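Local coordinates for putative short-chain dehydrogenase/reductase (Burkholderia xenovorans, PDB 5JY1), which binds NAD and is probably an oxidoreductase of the short-chain dehydrogenase/reductase family, possibly acting as a 3-oxoacyl-[acyl-carrier-protein] reductase, at residues I42-N47 against V68-T73; A99-P104 against L116-T121; T122-T127 against A169-L174. All coordinates share one frame; numbering follows the deposited sequence.

All three contacts belong to one Rossmann-type domain, but they differ in burial and chemistry. Contact 3 is fully buried: two helices meet mainly through aliphatic side chains, with no hydrogen bond between them. Contact 1, partly buried, joins neighbouring parallel strands by backbone bonds and ends in carboxylates turned to the adenosine of NAD. Contact 2 is a surface contact where a loop leans on a helix largely through water. Contacts 2 and 3 share helix 113-141, their centres about 11 Å apart. V72 and T73 of contact 1 pack on that helix, and contacts 1 and 2 both touch NAD.

Contact 1. Residues I42-N47 against V68-T73; sequences IIAEIN and VKTDVT. With NAD (nicotinamide-adenine-dinucleotide), chain E.
Strands 40-45 and 64-69, joined by helix 48-60 in a beta-alpha-beta unit, run parallel and are held here by V68 N to I43 O (3.0 Å, 167°) and T70 N to E45 O (3.1 Å), both N-H groups lying above the carbonyl planes. I42 CG2 crosses V68 CG2 obliquely at 3.7 Å, and A44 CB rests on T70 OG1, whose hydroxyl is turned back to donate to V68 O.

E45 points away from 68-73. Its chain, CG anti to the backbone N and bent at chi2 (62°), brings the carboxylate to the adenosine ribose: OE1 accepts from NAD O3B at 2.7 Å, and OE2 takes a very short 2.5 Å bond from NAD O2B. N47 N grips OE2 on its anti lone pair, while G23 N also binds OE1. I46 runs extended alongside D71, CD1 reaching D71 CG at 3.6 Å, and lays CG2 against the adenine at C4A. V72 N donates almost straight (172°) to NAD N1A; D71 OD1 receives N6A weakly and closes an Asx turn with T73 N.

A carboxylate holding both ribose hydroxyls is the usual mark of NAD preference in Rossmann folds, since its charge would probably repel the 2'-phosphate of NADP.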
loop_
_atom_site.group_PDB
_atom_site.type_symbol
_atom_site.label_atom_id
_atom_site.label_comp_id
_atom_site.label_asym_id
_atom_site.label_seq_id
_atom_site.Cartn_x
_atom_site.Cartn_y
_atom_site.Cartn_z
ATOM N N ILE A 42 -19.847 -26.407 6.541
ATOM C CA ILE A 42 -19.971 -27.153 5.291
ATOM C C ILE A 42 -18.588 -27.332 4.680
ATOM O O ILE A 42 -17.871 -26.357 4.420
ATOM C CB ILE A 42 -20.914 -26.445 4.311
ATOM C CG1 ILE A 42 -22.329 -26.391 4.881
ATOM C CG2 ILE A 42 -20.915 -27.185 2.964
ATOM C CD1 ILE A 42 -22.980 -27.764 5.011
ATOM N N ILE A 43 -18.214 -28.585 4.440
ATOM C CA ILE A 43 -16.910 -28.925 3.875
ATOM C C ILE A 43 -17.143 -29.024 2.372
ATOM O O ILE A 43 -17.550 -30.063 1.854
ATOM C CB ILE A 43 -16.352 -30.223 4.465
ATOM C CG1 ILE A 43 -16.320 -30.164 6.000
ATOM C CG2 ILE A 43 -14.955 -30.519 3.913
ATOM C CD1 ILE A 43 -15.564 -28.967 6.573
ATOM N N ALA A 44 -16.927 -27.910 1.672
ATOM C CA ALA A 44 -17.234 -27.829 0.241
ATOM C C ALA A 44 -15.978 -28.195 -0.541
ATOM O O ALA A 44 -15.205 -27.335 -0.964
ATOM C CB ALA A 44 -17.757 -26.444 -0.117
ATOM N N GLU A 45 -15.796 -29.497 -0.765
ATOM C CA GLU A 45 -14.529 -30.078 -1.192
ATOM C C GLU A 45 -14.765 -31.046 -2.351
ATOM O O GLU A 45 -15.762 -31.772 -2.365
ATOM C CB GLU A 45 -13.864 -30.791 0.013
ATOM C CG GLU A 45 -12.683 -31.681 -0.305
ATOM C CD GLU A 45 -11.523 -30.930 -0.913
ATOM O OE1 GLU A 45 -11.052 -29.940 -0.300
ATOM O OE2 GLU A 45 -11.088 -31.328 -2.013
ATOM N N ILE A 46 -13.851 -31.053 -3.330
ATOM C CA ILE A 46 -14.017 -31.936 -4.492
ATOM C C ILE A 46 -13.518 -33.355 -4.203
ATOM O O ILE A 46 -14.033 -34.329 -4.778
ATOM C CB ILE A 46 -13.319 -31.331 -5.727
ATOM C CG1 ILE A 46 -13.778 -32.023 -7.015
ATOM C CG2 ILE A 46 -11.795 -31.399 -5.582
ATOM C CD1 ILE A 46 -13.393 -31.269 -8.278
ATOM N N ASN A 47 -12.527 -33.498 -3.323
ATOM C CA ASN A 47 -11.976 -34.799 -2.959
ATOM C C ASN A 47 -12.879 -35.415 -1.899
ATOM O O ASN A 47 -12.897 -34.963 -0.750
ATOM C CB ASN A 47 -10.541 -34.644 -2.456
ATOM C CG ASN A 47 -9.862 -35.981 -2.169
ATOM O OD1 ASN A 47 -10.504 -36.963 -1.795
ATOM N ND2 ASN A 47 -8.546 -36.012 -2.333
ATOM N N VAL A 68 -20.124 -31.670 1.672
ATOM C CA VAL A 68 -20.916 -31.503 0.457
ATOM C C VAL A 68 -19.935 -31.479 -0.704
ATOM O O VAL A 68 -19.145 -30.534 -0.832
ATOM C CB VAL A 68 -21.765 -30.223 0.484
ATOM C CG1 VAL A 68 -22.586 -30.107 -0.798
ATOM C CG2 VAL A 68 -22.683 -30.223 1.708
ATOM N N LYS A 69 -19.959 -32.526 -1.533
ATOM C CA LYS A 69 -19.061 -32.553 -2.676
ATOM C C LYS A 69 -19.336 -31.342 -3.559
ATOM O O LYS A 69 -20.483 -31.085 -3.945
ATOM C CB LYS A 69 -19.215 -33.858 -3.466
ATOM C CG LYS A 69 -18.078 -34.079 -4.455
ATOM C CD LYS A 69 -18.287 -35.325 -5.321
ATOM C CE LYS A 69 -17.966 -36.608 -4.570
ATOM N NZ LYS A 69 -18.218 -37.830 -5.389
ATOM N N THR A 70 -18.273 -30.592 -3.856
ATOM C CA THR A 70 -18.349 -29.304 -4.536
ATOM C C THR A 70 -17.159 -29.160 -5.468
ATOM O O THR A 70 -16.019 -29.398 -5.060
ATOM C CB THR A 70 -18.353 -28.145 -3.525
ATOM O OG1 THR A 70 -19.417 -28.328 -2.589
ATOM C CG2 THR A 70 -18.544 -26.807 -4.228
ATOM N N ASP A 71 -17.430 -28.760 -6.711
ATOM C CA ASP A 71 -16.406 -28.442 -7.704
ATOM C C ASP A 71 -16.527 -26.948 -7.979
ATOM O O ASP A 71 -17.460 -26.521 -8.667
ATOM C CB ASP A 71 -16.614 -29.269 -8.976
ATOM C CG ASP A 71 -15.547 -29.016 -10.042
ATOM O OD1 ASP A 71 -14.810 -28.016 -9.955
ATOM O OD2 ASP A 71 -15.460 -29.825 -10.996
ATOM N N VAL A 72 -15.583 -26.156 -7.455
ATOM C CA VAL A 72 -15.691 -24.700 -7.532
ATOM C C VAL A 72 -15.405 -24.179 -8.938
ATOM O O VAL A 72 -15.502 -22.973 -9.176
ATOM C CB VAL A 72 -14.774 -23.997 -6.512
ATOM C CG1 VAL A 72 -15.135 -24.423 -5.080
ATOM C CG2 VAL A 72 -13.303 -24.263 -6.819
ATOM N N THR A 73 -15.057 -25.065 -9.878
ATOM C CA THR A 73 -15.013 -24.649 -11.278
ATOM C C THR A 73 -16.395 -24.643 -11.920
ATOM O O THR A 73 -16.519 -24.234 -13.082
ATOM C CB THR A 73 -14.065 -25.542 -12.088
ATOM O OG1 THR A 73 -14.595 -26.869 -12.174
ATOM C CG2 THR A 73 -12.679 -25.589 -11.449
HETATM P PA NAD E . -3.913 -27.065 -0.619
HETATM O O1A NAD E . -3.351 -27.430 -1.959
HETATM O O2A NAD E . -3.185 -27.721 0.546
HETATM O O5B NAD E . -5.542 -27.429 -0.534
HETATM C C5B NAD E . -6.304 -27.094 -1.641
HETATM C C4B NAD E . -7.754 -27.694 -1.435
HETATM O O4B NAD E . -8.503 -27.287 -2.402
HETATM C C3B NAD E . -7.665 -29.254 -1.572
HETATM O O3B NAD E . -8.362 -29.865 -0.530
HETATM C C2B NAD E . -8.309 -29.512 -2.913
HETATM O O2B NAD E . -8.833 -30.925 -3.002
HETATM C C1B NAD E . -9.264 -28.601 -2.937
HETATM N N9A NAD E . -9.723 -28.354 -4.292
HETATM C C8A NAD E . -8.961 -28.321 -5.387
HETATM N N7A NAD E . -9.743 -28.075 -6.419
HETATM C C5A NAD E . -10.993 -27.956 -5.966
HETATM C C6A NAD E . -12.190 -27.708 -6.641
HETATM N N6A NAD E . -12.578 -27.470 -8.024
HETATM N N1A NAD E . -13.319 -27.633 -5.963
HETATM C C2A NAD E . -13.308 -27.804 -4.599
HETATM N N3A NAD E . -12.154 -28.054 -3.935
HETATM C C4A NAD E . -10.985 -28.124 -4.648
HETATM O O3 NAD E . -3.853 -25.421 -0.482
HETATM P PN NAD E . -3.278 -24.517 0.749
HETATM O O1N NAD E . -1.759 -24.524 0.702
HETATM O O2N NAD E . -3.750 -24.991 2.137
HETATM O O5D NAD E . -3.778 -22.966 0.451
HETATM C C5D NAD E . -5.144 -22.627 0.684
HETATM C C4D NAD E . -5.403 -21.143 0.261
HETATM O O4D NAD E . -4.458 -20.349 0.759
HETATM C C3D NAD E . -5.287 -21.037 -1.264
HETATM O O3D NAD E . -6.164 -20.141 -1.756
HETATM C C2D NAD E . -3.836 -20.537 -1.467
HETATM O O2D NAD E . -3.762 -19.918 -2.817
HETATM C C1D NAD E . -3.670 -19.683 -0.478
HETATM N N1N NAD E . -2.275 -19.521 -0.100
HETATM C C2N NAD E . -1.642 -20.463 0.649
HETATM C C3N NAD E . -0.301 -20.309 1.010
HETATM C C7N NAD E . 0.415 -21.351 1.837
HETATM O O7N NAD E . 1.521 -21.124 2.302
HETATM N N7N NAD E . -0.188 -22.603 2.079
HETATM C C4N NAD E . 0.382 -19.192 0.601
HETATM C C5N NAD E . -0.244 -18.251 -0.137
HETATM C C6N NAD E . -1.592 -18.411 -0.491
#

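Contact 2. Residues A99-P104 against L116-T121; sequences AFVPTP and LEQTLT. With NAD (nicotinamide-adenine-dinucleotide), chain E; EDO (1,2-ethanediol), chain G.
Direct contact is by van der Waals touch, with no hydrogen bond passing straight from loop 99-104 to helix 116-121. V101 and T103 both aim their side chains at the helix. V101 CG1, anti to the backbone N (chi1 176°), meets Q118 OE1 at 3.5 Å, the two side chains crossing at about a right angle. T103 CG2 comes up to T119 OG1 at 3.3 Å, again nearly perpendicular, and slides past the extended chain of Q118.

Water supplies the polar link. One molecule donates to V101 O at 2.8 Å and to Q118 OE1 at 3.2 Å, with a longer, weak bond to T119 OG1. A second donates to V101 O at 2.6 Å, reaches T119 OG1 weakly, and is hydrogen-bonded to O1 of an ethanediol probably left from crystallisation. That O1 donates to T103 OG1 and accepts a weak bond from T103 N. Both threonine hydroxyls have a common partner outside the segments, D163 OD2 of helix 162-182.

Cofactor contacts lie along the start of the loop, which follows strand 94-97. V101 CG2, the other branch of the valine, presses on NAD N7A at 3.2 Å, so this one side chain spans adenine and helix. The F100 ring has NAD O1A at its edge, in the ring plane, while P102 N sits 3.7 Å above one face.

With V101 O gripped by two waters and the T103 and T119 hydroxyls bridged by D163 OD2, the loop wall of the adenine pocket is linked to helix 113-141 largely through water and one carboxylate.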
loop_
_atom_site.group_PDB
_atom_site.type_symbol
_atom_site.label_atom_id
_atom_site.label_comp_id
_atom_site.label_asym_id
_atom_site.label_seq_id
_atom_site.Cartn_x
_atom_site.Cartn_y
_atom_site.Cartn_z
ATOM N N ALA A 99 -10.254 -22.799 -1.900
ATOM C CA ALA A 99 -9.815 -23.852 -2.811
ATOM C C ALA A 99 -8.734 -23.357 -3.775
ATOM O O ALA A 99 -8.733 -22.204 -4.210
ATOM C CB ALA A 99 -11.010 -24.393 -3.600
ATOM N N PHE A 100 -7.827 -24.264 -4.137
ATOM C CA PHE A 100 -6.662 -23.927 -4.943
ATOM C C PHE A 100 -6.256 -25.127 -5.794
ATOM O O PHE A 100 -6.306 -26.269 -5.327
ATOM C CB PHE A 100 -5.511 -23.487 -4.026
ATOM C CG PHE A 100 -4.154 -23.580 -4.655
ATOM C CD1 PHE A 100 -3.715 -22.606 -5.531
ATOM C CD2 PHE A 100 -3.306 -24.627 -4.344
ATOM C CE1 PHE A 100 -2.463 -22.682 -6.102
ATOM C CE2 PHE A 100 -2.049 -24.706 -4.916
ATOM C CZ PHE A 100 -1.632 -23.736 -5.797
ATOM N N VAL A 101 -5.868 -24.861 -7.041
ATOM C CA VAL A 101 -5.295 -25.873 -7.933
ATOM C C VAL A 101 -4.019 -25.306 -8.546
ATOM O O VAL A 101 -4.055 -24.226 -9.155
ATOM C CB VAL A 101 -6.276 -26.294 -9.037
ATOM C CG1 VAL A 101 -5.603 -27.264 -9.984
ATOM C CG2 VAL A 101 -7.521 -26.924 -8.441
ATOM N N PRO A 102 -2.885 -25.990 -8.429
ATOM C CA PRO A 102 -1.635 -25.453 -8.977
ATOM C C PRO A 102 -1.503 -25.643 -10.481
ATOM O O PRO A 102 -2.057 -26.573 -11.073
ATOM C CB PRO A 102 -0.560 -26.257 -8.237
ATOM C CG PRO A 102 -1.226 -27.567 -7.952
ATOM C CD PRO A 102 -2.664 -27.224 -7.650
ATOM N N THR A 103 -0.754 -24.730 -11.095
ATOM C CA THR A 103 -0.241 -24.881 -12.448
ATOM C C THR A 103 1.276 -25.053 -12.396
ATOM O O THR A 103 1.902 -24.758 -11.371
ATOM C CB THR A 103 -0.594 -23.663 -13.320
ATOM O OG1 THR A 103 -0.048 -22.468 -12.736
ATOM C CG2 THR A 103 -2.103 -23.525 -13.465
ATOM N N PRO A 104 1.902 -25.533 -13.474
ATOM C CA PRO A 104 3.358 -25.720 -13.451
ATOM C C PRO A 104 4.109 -24.426 -13.157
ATOM O O PRO A 104 3.753 -23.350 -13.642
ATOM C CB PRO A 104 3.667 -26.237 -14.858
ATOM C CG PRO A 104 2.437 -26.950 -15.258
ATOM C CD PRO A 104 1.306 -26.141 -14.685
ATOM N N LEU A 116 -3.485 -19.834 -17.477
ATOM C CA LEU A 116 -4.138 -18.640 -16.941
ATOM C C LEU A 116 -5.648 -18.834 -16.842
ATOM O O LEU A 116 -6.271 -18.447 -15.847
ATOM C CB LEU A 116 -3.818 -17.417 -17.801
ATOM C CG LEU A 116 -4.491 -16.121 -17.335
ATOM C CD1 LEU A 116 -4.029 -15.753 -15.928
ATOM C CD2 LEU A 116 -4.218 -14.961 -18.295
ATOM N N GLU A 117 -6.254 -19.451 -17.857
ATOM C CA GLU A 117 -7.686 -19.717 -17.786
ATOM C C GLU A 117 -8.027 -20.603 -16.591
ATOM O O GLU A 117 -8.995 -20.340 -15.865
ATOM C CB GLU A 117 -8.150 -20.368 -19.090
ATOM C CG GLU A 117 -9.651 -20.616 -19.155
ATOM C CD GLU A 117 -10.093 -21.155 -20.507
ATOM O OE1 GLU A 117 -9.226 -21.370 -21.383
ATOM O OE2 GLU A 117 -11.311 -21.363 -20.689
ATOM N N GLN A 118 -7.242 -21.661 -16.372
ATOM C CA GLN A 118 -7.521 -22.573 -15.269
ATOM C C GLN A 118 -7.373 -21.872 -13.925
ATOM O O GLN A 118 -8.184 -22.081 -13.012
ATOM C CB GLN A 118 -6.588 -23.779 -15.345
ATOM C CG GLN A 118 -6.824 -24.819 -14.273
ATOM C CD GLN A 118 -5.744 -25.876 -14.261
ATOM O OE1 GLN A 118 -5.091 -26.101 -13.241
ATOM N NE2 GLN A 118 -5.541 -26.528 -15.401
ATOM N N THR A 119 -6.340 -21.038 -13.784
ATOM C CA THR A 119 -6.130 -20.338 -12.523
ATOM C C THR A 119 -7.194 -19.270 -12.296
ATOM O O THR A 119 -7.685 -19.111 -11.175
ATOM C CB THR A 119 -4.726 -19.733 -12.489
ATOM O OG1 THR A 119 -3.761 -20.792 -12.540
ATOM C CG2 THR A 119 -4.521 -18.962 -11.215
ATOM N N LEU A 120 -7.585 -18.542 -13.347
ATOM C CA LEU A 120 -8.693 -17.600 -13.211
ATOM C C LEU A 120 -9.980 -18.317 -12.806
ATOM O O LEU A 120 -10.749 -17.804 -11.982
ATOM C CB LEU A 120 -8.899 -16.827 -14.519
ATOM C CG LEU A 120 -7.856 -15.757 -14.856
ATOM C CD1 LEU A 120 -8.089 -15.266 -16.270
ATOM C CD2 LEU A 120 -7.897 -14.582 -13.871
ATOM N N THR A 121 -10.217 -19.519 -13.344
ATOM C CA THR A 121 -11.433 -20.253 -12.994
ATOM C C THR A 121 -11.413 -20.708 -11.537
ATOM O O THR A 121 -12.373 -20.473 -10.794
ATOM C CB THR A 121 -11.621 -21.458 -13.917
ATOM O OG1 THR A 121 -11.703 -21.025 -15.282
ATOM C CG2 THR A 121 -12.899 -22.222 -13.546
HETATM P PA NAD E . -3.913 -27.065 -0.619
HETATM O O1A NAD E . -3.351 -27.430 -1.959
HETATM O O2A NAD E . -3.185 -27.721 0.546
HETATM O O5B NAD E . -5.542 -27.429 -0.534
HETATM C C5B NAD E . -6.304 -27.094 -1.641
HETATM C C4B NAD E . -7.754 -27.694 -1.435
HETATM O O4B NAD E . -8.503 -27.287 -2.402
HETATM C C3B NAD E . -7.665 -29.254 -1.572
HETATM O O3B NAD E . -8.362 -29.865 -0.530
HETATM C C2B NAD E . -8.309 -29.512 -2.913
HETATM O O2B NAD E . -8.833 -30.925 -3.002
HETATM C C1B NAD E . -9.264 -28.601 -2.937
HETATM N N9A NAD E . -9.723 -28.354 -4.292
HETATM C C8A NAD E . -8.961 -28.321 -5.387
HETATM N N7A NAD E . -9.743 -28.075 -6.419
HETATM C C5A NAD E . -10.993 -27.956 -5.966
HETATM C C6A NAD E . -12.190 -27.708 -6.641
HETATM N N6A NAD E . -12.578 -27.470 -8.024
HETATM N N1A NAD E . -13.319 -27.633 -5.963
HETATM C C2A NAD E . -13.308 -27.804 -4.599
HETATM N N3A NAD E . -12.154 -28.054 -3.935
HETATM C C4A NAD E . -10.985 -28.124 -4.648
HETATM O O3 NAD E . -3.853 -25.421 -0.482
HETATM P PN NAD E . -3.278 -24.517 0.749
HETATM O O1N NAD E . -1.759 -24.524 0.702
HETATM O O2N NAD E . -3.750 -24.991 2.137
HETATM O O5D NAD E . -3.778 -22.966 0.451
HETATM C C5D NAD E . -5.144 -22.627 0.684
HETATM C C4D NAD E . -5.403 -21.143 0.261
HETATM O O4D NAD E . -4.458 -20.349 0.759
HETATM C C3D NAD E . -5.287 -21.037 -1.264
HETATM O O3D NAD E . -6.164 -20.141 -1.756
HETATM C C2D NAD E . -3.836 -20.537 -1.467
HETATM O O2D NAD E . -3.762 -19.918 -2.817
HETATM C C1D NAD E . -3.670 -19.683 -0.478
HETATM N N1N NAD E . -2.275 -19.521 -0.100
HETATM C C2N NAD E . -1.642 -20.463 0.649
HETATM C C3N NAD E . -0.301 -20.309 1.010
HETATM C C7N NAD E . 0.415 -21.351 1.837
HETATM O O7N NAD E . 1.521 -21.124 2.302
HETATM N N7N NAD E . -0.188 -22.603 2.079
HETATM C C4N NAD E . 0.382 -19.192 0.601
HETATM C C5N NAD E . -0.244 -18.251 -0.137
HETATM C C6N NAD E . -1.592 -18.411 -0.491
HETATM C C1 EDO G . 0.202 -22.401 -8.921
HETATM O O1 EDO G . -0.744 -21.791 -9.812
HETATM C C2 EDO G . 0.824 -21.335 -8.024
HETATM O O2 EDO G . 1.308 -21.938 -6.816
HETATM O O HOH W 1 -3.685 -21.618 -9.294
HETATM O O HOH W 2 -5.451 -23.521 -11.422
#

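Contact 3. Residues T122-T127 against A169-L174; sequences TSLWAT and AGIVGL
Helices 113-141 and 162-182, which belong to the Rossmann-type fold of this dehydrogenase family, pack side by side here, their local axes 9.4 Å apart and only 21° from parallel. They meet mainly through aliphatic side chains, with no hydrogen bond between them. I171 and L124 carry most of the contact. In the conformer described, with CG1 anti to the carbonyl carbon (chi1 -66°), I171 CD1 reaches across to T127, 3.3 Å from OG1 and 3.5 Å from CB, and also meets a second oxygen, S123 O. L124 slides past I171 in the opposite direction, so that L124 CD1 meets I171 CD1 at 3.7 Å. The same leucine methyl lies 3.8 Å from G170 C, where the glycine lets it come close to the backbone. One turn on, L174 CD2 touches T127 CG2 at 4.0 Å.

The buried T127 hydroxyl is satisfied within its own helix: OG1 donates to S123 O at 2.9 Å, in the carbonyl plane, and T127 N bonds the same oxygen. T127 and I171 both rest on N148 of strand 144-149, so the helix pair lies against the sheet. L124 and L174 also pack on T166 of the second subunit, placing the pair at a subunit interface.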
loop_
_atom_site.group_PDB
_atom_site.type_symbol
_atom_site.label_atom_id
_atom_site.label_comp_id
_atom_site.label_asym_id
_atom_site.label_seq_id
_atom_site.Cartn_x
_atom_site.Cartn_y
_atom_site.Cartn_z
ATOM N N THR A 122 -10.327 -21.365 -11.108
ATOM C CA THR A 122 -10.331 -21.991 -9.785
ATOM C C THR A 122 -10.176 -20.975 -8.664
ATOM O O THR A 122 -10.638 -21.217 -7.543
ATOM C CB THR A 122 -9.232 -23.054 -9.666
ATOM O OG1 THR A 122 -7.942 -22.438 -9.790
ATOM C CG2 THR A 122 -9.387 -24.120 -10.733
ATOM N N SER A 123 -9.525 -19.846 -8.929
ATOM C CA SER A 123 -9.406 -18.795 -7.929
ATOM C C SER A 123 -10.479 -17.725 -8.109
ATOM O O SER A 123 -11.360 -17.570 -7.256
ATOM C CB SER A 123 -8.002 -18.174 -7.976
ATOM O OG SER A 123 -7.027 -19.128 -7.581
ATOM N N LEU A 124 -10.462 -17.026 -9.242
ATOM C CA LEU A 124 -11.261 -15.807 -9.343
ATOM C C LEU A 124 -12.734 -16.117 -9.576
ATOM O O LEU A 124 -13.595 -15.634 -8.835
ATOM C CB LEU A 124 -10.710 -14.910 -10.454
ATOM C CG LEU A 124 -11.345 -13.529 -10.574
ATOM C CD1 LEU A 124 -11.273 -12.797 -9.239
ATOM C CD2 LEU A 124 -10.646 -12.724 -11.676
ATOM N N TRP A 125 -13.050 -16.902 -10.612
ATOM C CA TRP A 125 -14.449 -17.218 -10.885
ATOM C C TRP A 125 -15.087 -17.965 -9.720
ATOM O O TRP A 125 -16.234 -17.685 -9.338
ATOM C CB TRP A 125 -14.555 -18.036 -12.169
ATOM C CG TRP A 125 -14.465 -17.188 -13.409
ATOM C CD1 TRP A 125 -13.368 -17.001 -14.205
ATOM C CD2 TRP A 125 -15.517 -16.407 -13.982
ATOM N NE1 TRP A 125 -13.679 -16.146 -15.249
ATOM C CE2 TRP A 125 -14.995 -15.777 -15.134
ATOM C CE3 TRP A 125 -16.860 -16.194 -13.640
ATOM C CZ2 TRP A 125 -15.773 -14.948 -15.951
ATOM C CZ3 TRP A 125 -17.624 -15.364 -14.437
ATOM C CH2 TRP A 125 -17.081 -14.754 -15.587
ATOM N N ALA A 126 -14.361 -18.920 -9.142
ATOM C CA ALA A 126 -14.890 -19.643 -7.988
ATOM C C ALA A 126 -15.296 -18.689 -6.872
ATOM O O ALA A 126 -16.348 -18.866 -6.246
ATOM C CB ALA A 126 -13.852 -20.637 -7.478
ATOM N N THR A 127 -14.449 -17.692 -6.583
ATOM C CA THR A 127 -14.759 -16.713 -5.547
ATOM C C THR A 127 -15.959 -15.862 -5.939
ATOM O O THR A 127 -16.875 -15.652 -5.138
ATOM C CB THR A 127 -13.527 -15.840 -5.288
ATOM O OG1 THR A 127 -12.479 -16.649 -4.745
ATOM C CG2 THR A 127 -13.837 -14.718 -4.324
ATOM N N ALA A 169 -4.430 -11.313 -7.458
ATOM C CA ALA A 169 -4.588 -9.863 -7.437
ATOM C C ALA A 169 -6.025 -9.469 -7.764
ATOM O O ALA A 169 -6.594 -8.575 -7.120
ATOM C CB ALA A 169 -3.607 -9.210 -8.419
ATOM N N GLY A 170 -6.630 -10.126 -8.758
ATOM C CA GLY A 170 -8.041 -9.893 -9.038
ATOM C C GLY A 170 -8.927 -10.115 -7.823
ATOM O O GLY A 170 -9.894 -9.377 -7.603
ATOM N N ILE A 171 -8.597 -11.124 -7.010
ATOM C CA ILE A 171 -9.362 -11.403 -5.791
ATOM C C ILE A 171 -9.387 -10.181 -4.881
ATOM O O ILE A 171 -10.404 -9.876 -4.248
ATOM C CB ILE A 171 -8.775 -12.628 -5.063
ATOM C CG1 ILE A 171 -8.958 -13.894 -5.895
ATOM C CG2 ILE A 171 -9.416 -12.793 -3.685
ATOM C CD1 ILE A 171 -10.388 -14.358 -5.967
ATOM N N VAL A 172 -8.260 -9.468 -4.783
ATOM C CA VAL A 172 -8.220 -8.276 -3.939
ATOM C C VAL A 172 -9.160 -7.199 -4.470
ATOM O O VAL A 172 -9.887 -6.555 -3.702
ATOM C CB VAL A 172 -6.776 -7.756 -3.806
ATOM C CG1 VAL A 172 -6.756 -6.454 -3.011
ATOM C CG2 VAL A 172 -5.892 -8.804 -3.141
ATOM N N GLY A 173 -9.169 -6.986 -5.789
ATOM C CA GLY A 173 -10.091 -6.013 -6.351
ATOM C C GLY A 173 -11.543 -6.387 -6.109
ATOM O O GLY A 173 -12.372 -5.528 -5.801
ATOM N N LEU A 174 -11.862 -7.681 -6.232
ATOM C CA LEU A 174 -13.225 -8.147 -5.990
ATOM C C LEU A 174 -13.602 -7.991 -4.520
ATOM O O LEU A 174 -14.731 -7.593 -4.201
ATOM C CB LEU A 174 -13.346 -9.603 -6.438
ATOM C CG LEU A 174 -14.698 -10.292 -6.219
ATOM C CD1 LEU A 174 -15.825 -9.489 -6.872
ATOM C CD2 LEU A 174 -14.643 -11.718 -6.769
#